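Local coordinates for protein small COPII coat GTPase SAR1 (Encephalitozoon cuniculi, PDB 6VS4) that belongs to the ADP-ribosylation factor family of small P-loop G proteins, is named for the COPII coat, and binds guanosine-5'-diphosphate and a magnesium ion, at residues Lys52-Lys60 against Thr192-Ser200; His108-His117 against Pro140-Glu151. One frame throughout, in Å; residues are numbered along the deposited sequence.

Both contacts serve the guanosine-5'-diphosphate site but from different layers of the fold, their centres about 12 Å apart. Contact 2, the more buried, joins two neighbouring parallel strands of the sheet, flanked by strands 40-47 and 186-190, and carries N146, K147 and D149, which meet the nucleotide, at its strand end and the turn after it. Contact 1 is partly buried: helix 52-59 meets the loop before helix 204-223 through methyl groups and one lysine. Its interface of 325 Å² compares with 949 Å² in contact 2, where regular backbone bonds dominate and the salt bridge lies beside the ligand. The two are joined directly, since I193 N lies 2.9 Å from N146 OD1, a probable hydrogen bond.

Contact 1. Residues Lys52-Lys60 against Thr192-Ser200; sequences KTTLVNKLK and TITSGSANS. With MG (magnesium ion), chain E; GDP (guanosine-5'-diphosphate), chain D.
The CG2 methyl of T54 meets CG2 of I193 at 3.9 Å and CG2 of T194 at 3.8 Å, with T54 inclined to each of the two. I193 also lays CG2 and CD1 against the CA-CB side of L55, whose own side chain turns to L205 and F209 of helix 204-223. With its methyl anti to the backbone N, T54 keeps OG1 (chi1 -60°) for the nucleotide, where OG1 and the backbone N both donate to O2A of the diphosphate.

The polar contact belongs to K58. Its chain runs out to CE and then bends at chi4 (70°), placing NZ 3.0 Å from I193 O in a weak hydrogen bond, while CE passes 3.4 Å from N199 OD1. On the same amide, N199 ND2 donates to G196 O at 3.2 Å, which limits rotation of the group.

T53 OG1 binds the magnesium at 2.1 Å, and T194 CG2 lies 3.5 Å from C5 of the base. Helix 52-59 thus takes the phosphate end and 192-200 the guanine end, as in P-loop G proteins.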
loop_
_atom_site.group_PDB
_atom_site.type_symbol
_atom_site.label_atom_id
_atom_site.label_comp_id
_atom_site.label_asym_id
_atom_site.label_seq_id
_atom_site.Cartn_x
_atom_site.Cartn_y
_atom_site.Cartn_z
ATOM N N LYS A 52 23.825 5.012 19.622
ATOM C CA LYS A 52 23.850 3.577 19.886
ATOM C C LYS A 52 22.459 3.051 20.203
ATOM O O LYS A 52 22.004 2.071 19.603
ATOM C CB LYS A 52 24.794 3.274 21.051
ATOM C CG LYS A 52 26.266 3.475 20.758
ATOM C CD LYS A 52 27.078 3.263 22.024
ATOM C CE LYS A 52 27.446 4.595 22.643
ATOM N NZ LYS A 52 26.287 5.414 23.079
ATOM N N THR A 53 21.785 3.680 21.168
ATOM C CA THR A 53 20.440 3.262 21.545
ATOM C C THR A 53 19.479 3.382 20.368
ATOM O O THR A 53 18.595 2.535 20.186
ATOM C CB THR A 53 19.955 4.098 22.729
ATOM O OG1 THR A 53 20.760 3.813 23.879
ATOM C CG2 THR A 53 18.502 3.798 23.041
ATOM N N THR A 54 19.662 4.415 19.544
ATOM C CA THR A 54 18.841 4.586 18.351
ATOM C C THR A 54 19.013 3.416 17.391
ATOM O O THR A 54 18.030 2.900 16.847
ATOM C CB THR A 54 19.197 5.907 17.664
ATOM O OG1 THR A 54 18.970 6.996 18.567
ATOM C CG2 THR A 54 18.359 6.111 16.419
ATOM N N LEU A 55 20.256 2.974 17.180
ATOM C CA LEU A 55 20.506 1.863 16.270
ATOM C C LEU A 55 19.890 0.570 16.789
ATOM O O LEU A 55 19.257 -0.172 16.026
ATOM C CB LEU A 55 22.009 1.680 16.052
ATOM C CG LEU A 55 22.389 0.433 15.239
ATOM C CD1 LEU A 55 21.713 0.422 13.865
ATOM C CD2 LEU A 55 23.898 0.324 15.097
ATOM N N VAL A 56 20.067 0.280 18.080
ATOM C CA VAL A 56 19.557 -0.977 18.611
ATOM C C VAL A 56 18.033 -0.977 18.604
ATOM O O VAL A 56 17.400 -1.999 18.311
ATOM C CB VAL A 56 20.145 -1.239 20.010
ATOM C CG1 VAL A 56 19.528 -2.472 20.627
ATOM C CG2 VAL A 56 21.662 -1.415 19.903
ATOM N N ASN A 57 17.421 0.176 18.887
ATOM C CA ASN A 57 15.976 0.296 18.747
ATOM C C ASN A 57 15.541 0.089 17.304
ATOM O O ASN A 57 14.430 -0.390 17.052
ATOM C CB ASN A 57 15.503 1.656 19.261
ATOM C CG ASN A 57 15.572 1.759 20.768
ATOM O OD1 ASN A 57 15.713 0.750 21.460
ATOM N ND2 ASN A 57 15.465 2.979 21.289
ATOM N N LYS A 58 16.402 0.431 16.347
ATOM C CA LYS A 58 16.075 0.221 14.945
ATOM C C LYS A 58 16.079 -1.261 14.584
ATOM O O LYS A 58 15.283 -1.692 13.746
ATOM C CB LYS A 58 17.068 0.994 14.074
ATOM C CG LYS A 58 16.629 1.222 12.645
ATOM C CD LYS A 58 17.605 2.120 11.894
ATOM C CE LYS A 58 16.888 2.856 10.762
ATOM N NZ LYS A 58 15.953 3.902 11.315
ATOM N N LEU A 59 16.930 -2.056 15.235
ATOM C CA LEU A 59 17.073 -3.466 14.899
ATOM C C LEU A 59 16.015 -4.336 15.558
ATOM O O LEU A 59 15.666 -5.387 15.018
ATOM C CB LEU A 59 18.457 -3.963 15.309
ATOM C CG LEU A 59 19.653 -3.235 14.700
ATOM C CD1 LEU A 59 20.932 -3.637 15.410
ATOM C CD2 LEU A 59 19.748 -3.523 13.220
ATOM N N LYS A 60 15.496 -3.925 16.707
ATOM C CA LYS A 60 14.653 -4.797 17.506
ATOM C C LYS A 60 13.218 -4.811 16.989
ATOM O O LYS A 60 12.748 -3.862 16.355
ATOM C CB LYS A 60 14.688 -4.355 18.972
ATOM C CG LYS A 60 13.814 -3.159 19.290
ATOM C CD LYS A 60 14.006 -2.696 20.721
ATOM C CE LYS A 60 12.819 -1.868 21.185
ATOM N NZ LYS A 60 11.780 -2.734 21.837
ATOM N N THR A 192 23.388 7.594 8.141
ATOM C CA THR A 192 22.460 8.386 8.954
ATOM C C THR A 192 21.471 7.376 9.521
ATOM O O THR A 192 20.572 6.911 8.815
ATOM C CB THR A 192 21.737 9.475 8.163
ATOM O OG1 THR A 192 22.654 10.509 7.798
ATOM C CG2 THR A 192 20.628 10.085 9.002
ATOM N N ILE A 193 21.662 7.024 10.792
ATOM C CA ILE A 193 20.908 5.928 11.381
ATOM C C ILE A 193 19.433 6.285 11.489
ATOM O O ILE A 193 18.571 5.407 11.391
ATOM C CB ILE A 193 21.533 5.559 12.737
ATOM C CG1 ILE A 193 22.872 4.861 12.495
ATOM C CG2 ILE A 193 20.604 4.666 13.553
ATOM C CD1 ILE A 193 23.680 4.597 13.747
ATOM N N THR A 194 19.110 7.571 11.647
ATOM C CA THR A 194 17.721 7.994 11.793
ATOM C C THR A 194 16.975 8.169 10.472
ATOM O O THR A 194 15.772 8.436 10.504
ATOM C CB THR A 194 17.642 9.298 12.578
ATOM O OG1 THR A 194 18.524 10.258 11.986
ATOM C CG2 THR A 194 18.041 9.052 14.027
ATOM N N SER A 195 17.640 8.092 9.324
ATOM C CA SER A 195 16.904 8.237 8.076
ATOM C C SER A 195 16.124 6.960 7.765
ATOM O O SER A 195 16.469 5.858 8.207
ATOM C CB SER A 195 17.842 8.567 6.917
ATOM O OG SER A 195 18.498 7.402 6.451
ATOM N N GLY A 196 15.055 7.121 6.984
ATOM C CA GLY A 196 14.259 5.970 6.601
ATOM C C GLY A 196 14.978 5.049 5.639
ATOM O O GLY A 196 14.777 3.828 5.677
ATOM N N SER A 197 15.817 5.622 4.765
ATOM C CA SER A 197 16.614 4.840 3.827
ATOM C C SER A 197 17.676 4.001 4.522
ATOM O O SER A 197 18.213 3.071 3.907
ATOM C CB SER A 197 17.279 5.761 2.805
ATOM O OG SER A 197 18.019 6.784 3.450
ATOM N N ALA A 198 17.995 4.300 5.781
ATOM C CA ALA A 198 18.926 3.457 6.521
ATOM C C ALA A 198 18.386 2.047 6.750
ATOM O O ALA A 198 19.159 1.156 7.117
ATOM C CB ALA A 198 19.281 4.118 7.854
ATOM N N ASN A 199 17.086 1.827 6.547
ATOM C CA ASN A 199 16.482 0.502 6.635
ATOM C C ASN A 199 16.668 -0.327 5.366
ATOM O O ASN A 199 16.211 -1.475 5.324
ATOM C CB ASN A 199 14.988 0.616 6.955
ATOM C CG ASN A 199 14.727 1.125 8.360
ATOM O OD1 ASN A 199 14.954 0.423 9.341
ATOM N ND2 ASN A 199 14.222 2.345 8.458
ATOM N N SER A 200 17.299 0.221 4.330
ATOM C CA SER A 200 17.513 -0.526 3.096
ATOM C C SER A 200 18.512 -1.651 3.319
ATOM O O SER A 200 19.636 -1.413 3.775
ATOM C CB SER A 200 18.018 0.403 1.995
ATOM O OG SER A 200 18.557 -0.354 0.921
HETATM MG MG MG E . 22.053 4.906 25.171
HETATM P PB GDP D . 23.498 7.069 22.732
HETATM O O1B GDP D . 23.971 7.895 23.942
HETATM O O2B GDP D . 22.662 5.890 23.135
HETATM O O3B GDP D . 24.727 6.707 21.894
HETATM O O3A GDP D . 22.647 8.041 21.807
HETATM P PA GDP D . 21.169 8.003 21.233
HETATM O O1A GDP D . 20.237 8.311 22.395
HETATM O O2A GDP D . 20.906 6.753 20.493
HETATM O "O5'" GDP D . 21.095 9.266 20.260
HETATM C "C5'" GDP D . 21.224 10.634 20.697
HETATM C "C4'" GDP D . 20.482 11.535 19.741
HETATM O "O4'" GDP D . 21.093 11.458 18.433
HETATM C "C3'" GDP D . 18.994 11.218 19.554
HETATM O "O3'" GDP D . 18.191 12.388 19.659
HETATM C "C2'" GDP D . 18.935 10.617 18.146
HETATM O "O2'" GDP D . 17.693 10.904 17.517
HETATM C "C1'" GDP D . 20.068 11.375 17.465
HETATM N N9 GDP D . 20.606 10.715 16.266
HETATM C C8 GDP D . 21.042 9.421 16.136
HETATM N N7 GDP D . 21.452 9.135 14.921
HETATM C C5 GDP D . 21.267 10.310 14.210
HETATM C C6 GDP D . 21.485 10.626 12.825
HETATM O O6 GDP D . 21.956 9.894 11.958
HETATM N N1 GDP D . 21.126 11.924 12.524
HETATM C C2 GDP D . 20.642 12.836 13.424
HETATM N N2 GDP D . 20.358 14.054 12.957
HETATM N N3 GDP D . 20.443 12.562 14.710
HETATM C C4 GDP D . 20.757 11.292 15.029
HETATM O O HOH W 1 23.793 4.045 24.826
HETATM O O HOH W 2 13.384 -0.247 12.113
HETATM O O HOH W 3 13.485 3.477 11.444
HETATM O O HOH W 4 20.925 6.469 24.591
#

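Contact 2. Residues His108-His117 against Pro140-Glu151; sequences HGIVFIVDVH and PVVVLMNKIDLE. With GDP (guanosine-5'-diphosphate), chain D.
A parallel beta-alpha-beta unit, strand 109-115, helix 122-135 and strand 141-146, brings these segments together as neighbours in the sheet, between strands 40-47 and 186-190, with the strand axes 21° apart. I110 pairs with V141 and the register holds to D115 with N146. Backbone bonds alternate between the strands, among them F112 N to V142 O at 2.9 Å and N146 N to V114 O at 2.7 Å.

On one face, V111 sends CG2 to V142 CG1 and CG1 to L144 CD1, both at 3.7 Å. On the other, V114 and M145 lie side by side, and I110, F112 and V114 also touch helix 122-135.

Just past strand 109-115, V116 packs CG1 back on M145 CB. L150 CB sits over one face of the H117 ring in a CH-pi contact; in the ring plane, ND1 donates to E151 OE2 at 2.6 Å.

D115, its CG anti to the backbone N (chi1 -179°), forms a salt bridge to K147 NZ through OD2 at 3.0 Å, the ammonium coming from above the carboxylate plane (61°); OD1 takes H117 N in an Asx turn. NZ also bonds to O4' of the nucleotide and N49 O, while D149 accepts hydrogen bonds from N1 and N2 of guanine, OD1 from N1 at 3.0 Å and OD2 from N2. Several acceptors thus fix the K147 ammonium beside the ribose, and D149 matches the guanine edge.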
loop_
_atom_site.group_PDB
_atom_site.type_symbol
_atom_site.label_atom_id
_atom_site.label_comp_id
_atom_site.label_asym_id
_atom_site.label_seq_id
_atom_site.Cartn_x
_atom_site.Cartn_y
_atom_site.Cartn_z
ATOM N N HIS A 108 32.168 -11.377 20.096
ATOM C CA HIS A 108 32.255 -11.818 18.706
ATOM C C HIS A 108 32.481 -10.682 17.718
ATOM O O HIS A 108 33.124 -10.892 16.684
ATOM C CB HIS A 108 30.983 -12.572 18.297
ATOM C CG HIS A 108 30.883 -13.950 18.870
ATOM N ND1 HIS A 108 30.307 -14.210 20.095
ATOM C CD2 HIS A 108 31.302 -15.145 18.391
ATOM C CE1 HIS A 108 30.370 -15.505 20.343
ATOM N NE2 HIS A 108 30.969 -16.096 19.324
ATOM N N GLY A 109 31.953 -9.496 17.994
ATOM C CA GLY A 109 32.100 -8.383 17.078
ATOM C C GLY A 109 31.753 -7.086 17.766
ATOM O O GLY A 109 31.073 -7.068 18.796
ATOM N N ILE A 110 32.224 -5.995 17.178
ATOM C CA ILE A 110 32.038 -4.668 17.741
ATOM C C ILE A 110 31.440 -3.753 16.685
ATOM O O ILE A 110 31.861 -3.766 15.522
ATOM C CB ILE A 110 33.368 -4.101 18.286
ATOM C CG1 ILE A 110 33.781 -4.886 19.533
ATOM C CG2 ILE A 110 33.240 -2.610 18.572
ATOM C CD1 ILE A 110 35.224 -4.750 19.899
ATOM N N VAL A 111 30.440 -2.979 17.091
ATOM C CA VAL A 111 29.922 -1.865 16.313
ATOM C C VAL A 111 30.296 -0.590 17.061
ATOM O O VAL A 111 29.774 -0.318 18.150
ATOM C CB VAL A 111 28.408 -1.986 16.099
ATOM C CG1 VAL A 111 27.871 -0.814 15.301
ATOM C CG2 VAL A 111 28.106 -3.284 15.396
ATOM N N PHE A 112 31.215 0.181 16.492
ATOM C CA PHE A 112 31.682 1.423 17.088
ATOM C C PHE A 112 31.072 2.591 16.322
ATOM O O PHE A 112 31.240 2.689 15.100
ATOM C CB PHE A 112 33.209 1.500 17.066
ATOM C CG PHE A 112 33.766 2.620 17.895
ATOM C CD1 PHE A 112 33.910 3.891 17.364
ATOM C CD2 PHE A 112 34.145 2.406 19.210
ATOM C CE1 PHE A 112 34.427 4.930 18.135
ATOM C CE2 PHE A 112 34.660 3.442 19.985
ATOM C CZ PHE A 112 34.801 4.702 19.446
ATOM N N ILE A 113 30.361 3.465 17.035
ATOM C CA ILE A 113 29.574 4.535 16.431
ATOM C C ILE A 113 30.167 5.887 16.807
ATOM O O ILE A 113 30.456 6.139 17.985
ATOM C CB ILE A 113 28.103 4.444 16.861
ATOM C CG1 ILE A 113 27.554 3.054 16.523
ATOM C CG2 ILE A 113 27.293 5.512 16.168
ATOM C CD1 ILE A 113 26.064 2.888 16.786
ATOM N N VAL A 114 30.317 6.767 15.813
ATOM C CA VAL A 114 30.866 8.105 16.000
ATOM C C VAL A 114 29.873 9.135 15.474
ATOM O O VAL A 114 29.326 8.979 14.377
ATOM C CB VAL A 114 32.226 8.263 15.287
ATOM C CG1 VAL A 114 32.754 9.703 15.415
ATOM C CG2 VAL A 114 33.233 7.266 15.816
ATOM N N ASP A 115 29.665 10.203 16.246
ATOM C CA ASP A 115 28.904 11.365 15.789
ATOM C C ASP A 115 29.862 12.295 15.043
ATOM O O ASP A 115 30.677 12.984 15.661
ATOM C CB ASP A 115 28.249 12.068 16.979
ATOM C CG ASP A 115 27.401 13.282 16.577
ATOM O OD1 ASP A 115 27.479 13.738 15.415
ATOM O OD2 ASP A 115 26.659 13.795 17.445
ATOM N N VAL A 116 29.748 12.333 13.713
ATOM C CA VAL A 116 30.664 13.129 12.906
ATOM C C VAL A 116 30.425 14.620 13.083
ATOM O O VAL A 116 31.290 15.429 12.731
ATOM C CB VAL A 116 30.558 12.746 11.417
ATOM C CG1 VAL A 116 30.750 11.253 11.238
ATOM C CG2 VAL A 116 29.209 13.186 10.842
ATOM N N HIS A 117 29.280 15.009 13.640
ATOM C CA HIS A 117 28.987 16.426 13.810
ATOM C C HIS A 117 29.640 16.990 15.070
ATOM O O HIS A 117 30.075 18.148 15.084
ATOM C CB HIS A 117 27.476 16.640 13.839
ATOM C CG HIS A 117 27.072 18.072 13.698
ATOM N ND1 HIS A 117 27.584 18.893 12.718
ATOM C CD2 HIS A 117 26.212 18.832 14.414
ATOM C CE1 HIS A 117 27.053 20.096 12.833
ATOM N NE2 HIS A 117 26.218 20.086 13.855
ATOM N N PRO A 140 36.362 -8.546 14.881
ATOM C CA PRO A 140 36.189 -7.507 13.859
ATOM C C PRO A 140 35.487 -6.275 14.419
ATOM O O PRO A 140 34.620 -6.358 15.291
ATOM C CB PRO A 140 35.332 -8.199 12.795
ATOM C CG PRO A 140 34.633 -9.312 13.532
ATOM C CD PRO A 140 35.613 -9.774 14.565
ATOM N N VAL A 141 35.880 -5.115 13.909
ATOM C CA VAL A 141 35.324 -3.836 14.334
ATOM C C VAL A 141 34.746 -3.151 13.106
ATOM O O VAL A 141 35.475 -2.854 12.152
ATOM C CB VAL A 141 36.378 -2.935 15.005
ATOM C CG1 VAL A 141 35.760 -1.592 15.378
ATOM C CG2 VAL A 141 36.981 -3.610 16.230
ATOM N N VAL A 142 33.447 -2.896 13.126
ATOM C CA VAL A 142 32.809 -2.072 12.112
ATOM C C VAL A 142 32.550 -0.700 12.720
ATOM O O VAL A 142 32.068 -0.592 13.856
ATOM C CB VAL A 142 31.524 -2.730 11.564
ATOM C CG1 VAL A 142 30.434 -2.821 12.612
ATOM C CG2 VAL A 142 31.033 -1.969 10.359
ATOM N N VAL A 143 32.940 0.347 11.999
ATOM C CA VAL A 143 32.813 1.720 12.466
ATOM C C VAL A 143 31.712 2.411 11.672
ATOM O O VAL A 143 31.746 2.441 10.435
ATOM C CB VAL A 143 34.140 2.483 12.347
ATOM C CG1 VAL A 143 33.939 3.932 12.739
ATOM C CG2 VAL A 143 35.173 1.842 13.234
ATOM N N LEU A 144 30.737 2.960 12.385
ATOM C CA LEU A 144 29.666 3.740 11.784
ATOM C C LEU A 144 29.948 5.213 12.035
ATOM O O LEU A 144 29.853 5.686 13.169
ATOM C CB LEU A 144 28.308 3.328 12.347
ATOM C CG LEU A 144 27.936 1.844 12.167
ATOM C CD1 LEU A 144 26.536 1.533 12.703
ATOM C CD2 LEU A 144 28.060 1.449 10.720
ATOM N N MET A 145 30.336 5.928 10.990
ATOM C CA MET A 145 30.371 7.386 11.057
ATOM C C MET A 145 28.933 7.858 10.871
ATOM O O MET A 145 28.389 7.822 9.764
ATOM C CB MET A 145 31.318 7.957 10.006
ATOM C CG MET A 145 32.781 7.552 10.197
ATOM S SD MET A 145 33.612 8.391 11.566
ATOM C CE MET A 145 35.264 7.713 11.453
ATOM N N ASN A 146 28.300 8.258 11.965
ATOM C CA ASN A 146 26.868 8.512 12.003
ATOM C C ASN A 146 26.581 10.008 11.947
ATOM O O ASN A 146 27.464 10.841 12.165
ATOM C CB ASN A 146 26.252 7.900 13.268
ATOM C CG ASN A 146 24.733 7.886 13.236
ATOM O OD1 ASN A 146 24.126 7.718 12.182
ATOM N ND2 ASN A 146 24.112 8.066 14.398
ATOM N N LYS A 147 25.318 10.333 11.649
ATOM C CA LYS A 147 24.806 11.704 11.596
ATOM C C LYS A 147 25.409 12.509 10.445
ATOM O O LYS A 147 25.552 13.730 10.544
ATOM C CB LYS A 147 25.021 12.439 12.923
ATOM C CG LYS A 147 24.518 11.676 14.137
ATOM C CD LYS A 147 24.210 12.625 15.269
ATOM C CE LYS A 147 23.909 11.893 16.550
ATOM N NZ LYS A 147 23.820 12.858 17.668
ATOM N N ILE A 148 25.727 11.850 9.326
ATOM C CA ILE A 148 26.291 12.571 8.194
ATOM C C ILE A 148 25.302 13.568 7.614
ATOM O O ILE A 148 25.713 14.496 6.907
ATOM C CB ILE A 148 26.778 11.599 7.105
ATOM C CG1 ILE A 148 25.592 10.863 6.468
ATOM C CG2 ILE A 148 27.830 10.632 7.674
ATOM C CD1 ILE A 148 25.994 9.891 5.390
ATOM N N ASP A 149 24.004 13.406 7.896
ATOM C CA ASP A 149 23.016 14.391 7.456
ATOM C C ASP A 149 23.275 15.767 8.068
ATOM O O ASP A 149 22.922 16.788 7.465
ATOM C CB ASP A 149 21.596 13.920 7.799
ATOM C CG ASP A 149 21.400 13.672 9.290
ATOM O OD1 ASP A 149 22.141 12.849 9.861
ATOM O OD2 ASP A 149 20.511 14.306 9.895
ATOM N N LEU A 150 23.876 15.821 9.262
ATOM C CA LEU A 150 24.166 17.109 9.885
ATOM C C LEU A 150 25.269 17.868 9.157
ATOM O O LEU A 150 25.399 19.085 9.352
ATOM C CB LEU A 150 24.519 16.911 11.359
ATOM C CG LEU A 150 23.378 16.306 12.187
ATOM C CD1 LEU A 150 23.747 16.172 13.658
ATOM C CD2 LEU A 150 22.121 17.150 12.030
ATOM N N GLU A 151 26.065 17.185 8.333
ATOM C CA GLU A 151 27.022 17.836 7.444
ATOM C C GLU A 151 26.465 18.037 6.044
ATOM O O GLU A 151 27.210 18.436 5.143
ATOM C CB GLU A 151 28.324 17.037 7.375
ATOM C CG GLU A 151 29.010 16.915 8.717
ATOM C CD GLU A 151 29.258 18.273 9.349
ATOM O OE1 GLU A 151 29.815 19.169 8.672
ATOM O OE2 GLU A 151 28.880 18.449 10.525
HETATM P PB GDP D . 23.498 7.069 22.732
HETATM O O1B GDP D . 23.971 7.895 23.942
HETATM O O2B GDP D . 22.662 5.890 23.135
HETATM O O3B GDP D . 24.727 6.707 21.894
HETATM O O3A GDP D . 22.647 8.041 21.807
HETATM P PA GDP D . 21.169 8.003 21.233
HETATM O O1A GDP D . 20.237 8.311 22.395
HETATM O O2A GDP D . 20.906 6.753 20.493
HETATM O "O5'" GDP D . 21.095 9.266 20.260
HETATM C "C5'" GDP D . 21.224 10.634 20.697
HETATM C "C4'" GDP D . 20.482 11.535 19.741
HETATM O "O4'" GDP D . 21.093 11.458 18.433
HETATM C "C3'" GDP D . 18.994 11.218 19.554
HETATM O "O3'" GDP D . 18.191 12.388 19.659
HETATM C "C2'" GDP D . 18.935 10.617 18.146
HETATM O "O2'" GDP D . 17.693 10.904 17.517
HETATM C "C1'" GDP D . 20.068 11.375 17.465
HETATM N N9 GDP D . 20.606 10.715 16.266
HETATM C C8 GDP D . 21.042 9.421 16.136
HETATM N N7 GDP D . 21.452 9.135 14.921
HETATM C C5 GDP D . 21.267 10.310 14.210
HETATM C C6 GDP D . 21.485 10.626 12.825
HETATM O O6 GDP D . 21.956 9.894 11.958
HETATM N N1 GDP D . 21.126 11.924 12.524
HETATM C C2 GDP D . 20.642 12.836 13.424
HETATM N N2 GDP D . 20.358 14.054 12.957
HETATM N N3 GDP D . 20.443 12.562 14.710
HETATM C C4 GDP D . 20.757 11.292 15.029
#